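PDB 5K9Z: putative short-chain dehydrogenase/reductase from Burkholderia xenovorans, which probably catalyses NAD- or NADP-dependent oxidation of CH-OH groups or the reverse reduction, as a member of the short-chain dehydrogenase/reductase family. Local coordinates for residues C[96-101]-C[118-123]. Numbering follows the deposited sequence.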
loop_
_atom_site.group_PDB
_atom_site.type_symbol
_atom_site.label_atom_id
_atom_site.label_comp_id
_atom_site.label_asym_id
_atom_site.label_seq_id
_atom_site.Cartn_x
_atom_site.Cartn_y
_atom_site.Cartn_z
ATOM N N ALA C 96 -19.899 -9.176 5.087
ATOM C CA ALA C 96 -21.156 -8.577 4.648
ATOM C C ALA C 96 -21.101 -8.365 3.146
ATOM O O ALA C 96 -20.125 -7.812 2.631
ATOM C CB ALA C 96 -21.433 -7.247 5.359
ATOM N N GLY C 97 -22.122 -8.859 2.448
ATOM C CA GLY C 97 -22.307 -8.582 1.035
ATOM C C GLY C 97 -23.080 -7.293 0.893
ATOM O O GLY C 97 -24.301 -7.311 0.707
ATOM N N PHE C 98 -22.391 -6.166 1.037
ATOM C CA PHE C 98 -23.065 -4.891 1.253
ATOM C C PHE C 98 -22.135 -3.775 0.804
ATOM O O PHE C 98 -20.932 -3.839 1.062
ATOM C CB PHE C 98 -23.438 -4.716 2.732
ATOM C CG PHE C 98 -24.140 -3.419 3.036
ATOM C CD1 PHE C 98 -25.516 -3.308 2.899
ATOM C CD2 PHE C 98 -23.424 -2.306 3.453
ATOM C CE1 PHE C 98 -26.175 -2.107 3.196
ATOM C CE2 PHE C 98 -24.076 -1.103 3.733
ATOM C CZ PHE C 98 -25.442 -1.003 3.604
ATOM N N VAL C 99 -22.686 -2.760 0.136
ATOM C CA VAL C 99 -21.898 -1.645 -0.381
ATOM C C VAL C 99 -22.320 -0.318 0.244
ATOM O O VAL C 99 -21.476 0.442 0.744
ATOM C CB VAL C 99 -21.974 -1.566 -1.926
ATOM C CG1 VAL C 99 -21.131 -0.400 -2.435
ATOM C CG2 VAL C 99 -21.506 -2.866 -2.542
ATOM N N GLY C 100 -23.610 0.009 0.156
ATOM C CA GLY C 100 -24.145 1.206 0.795
ATOM C C GLY C 100 -24.025 2.453 -0.070
ATOM O O GLY C 100 -24.343 2.433 -1.274
ATOM N N ALA C 101 -23.566 3.539 0.542
ATOM C CA ALA C 101 -23.579 4.832 -0.125
ATOM C C ALA C 101 -22.590 4.872 -1.281
ATOM O O ALA C 101 -21.466 4.366 -1.186
ATOM C CB ALA C 101 -23.249 5.934 0.877
ATOM N N GLY C 118 -22.386 1.478 9.673
ATOM C CA GLY C 118 -22.996 0.598 10.662
ATOM C C GLY C 118 -22.816 -0.865 10.311
ATOM O O GLY C 118 -22.491 -1.688 11.174
ATOM N N VAL C 119 -22.965 -1.195 9.026
ATOM C CA VAL C 119 -22.779 -2.559 8.556
ATOM C C VAL C 119 -21.288 -2.880 8.385
ATOM O O VAL C 119 -20.796 -3.915 8.854
ATOM C CB VAL C 119 -23.546 -2.774 7.232
ATOM C CG1 VAL C 119 -23.300 -4.159 6.701
ATOM C CG2 VAL C 119 -25.078 -2.479 7.386
ATOM N N LEU C 120 -20.561 -2.027 7.660
ATOM C CA LEU C 120 -19.225 -2.398 7.208
ATOM C C LEU C 120 -18.149 -2.191 8.258
ATOM O O LEU C 120 -17.078 -2.808 8.153
ATOM C CB LEU C 120 -18.863 -1.634 5.928
ATOM C CG LEU C 120 -19.745 -1.974 4.711
ATOM C CD1 LEU C 120 -19.328 -1.213 3.444
ATOM C CD2 LEU C 120 -19.753 -3.468 4.430
ATOM N N LEU C 121 -18.373 -1.313 9.228
ATOM C CA LEU C 121 -17.382 -1.034 10.262
ATOM C C LEU C 121 -17.898 -1.386 11.651
ATOM O O LEU C 121 -17.254 -2.180 12.350
ATOM C CB LEU C 121 -16.958 0.447 10.211
ATOM C CG LEU C 121 -16.045 0.925 11.349
ATOM C CD1 LEU C 121 -14.805 0.041 11.472
ATOM C CD2 LEU C 121 -15.644 2.385 11.136
ATOM N N ASP C 122 -19.045 -0.828 12.074
ATOM C CA ASP C 122 -19.547 -1.138 13.412
ATOM C C ASP C 122 -19.755 -2.634 13.565
ATOM O O ASP C 122 -19.397 -3.217 14.597
ATOM C CB ASP C 122 -20.869 -0.409 13.679
ATOM C CG ASP C 122 -20.735 1.103 13.658
ATOM O OD1 ASP C 122 -19.614 1.631 13.774
ATOM O OD2 ASP C 122 -21.772 1.767 13.454
ATOM N N GLY C 123 -20.302 -3.274 12.524
ATOM C CA GLY C 123 -20.534 -4.710 12.574
ATOM C C GLY C 123 -19.260 -5.507 12.790
ATOM O O GLY C 123 -19.267 -6.555 13.448
#
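With CG of Phe-98 anti to the backbone N (chi1 -180°) and CG1 of Val-119 likewise anti to its own N (chi1 177°), these two atoms come to face each other, Val-119 CG1 lying 3.8 Å from Phe-98 CG. The two side chains cross at about a right angle. Val-119 lays both methyls and CB against one face of the ring. CG2 stands over that face in a CH-pi contact, 4.1 Å from the ring centroid and 13° off the normal, while CG1 sits nearer the root of the ring, 3.7 Å from Phe-98 CD2. The opposite face has the backbone N of Gly-100 above it, offset toward the rim. Leu-120 comes in at the edge, its CG in the ring plane and 3.9 Å from Phe-98 CD2. Beyond it the two leucine methyls reach the backbone, CD2 lying 3.6 Å from Phe-98 O and CD1 3.8 Å from Val-99 O. Ala-96 extends the apolar patch, its CB touching Val-119 CG1 at 3.8 Å. In this Rossmann-type SDR fold, residues 96-101 follow strand 91-94, the fourth of the parallel sheet in sequence, and the contact lays the loop 96-99, which leads into the short strand 100-102, against helix 110-138. Leu-120, buried, also packs on Tyr-161, Ala-164 and Lys-165, so that it touches both helix 159-179 and the 96-101 segment. At the dimer interface, Phe-98 packs on Phe-272 of the second subunit, and Gly-100 and Ala-101 pair in an antiparallel ladder with a strand of that chain.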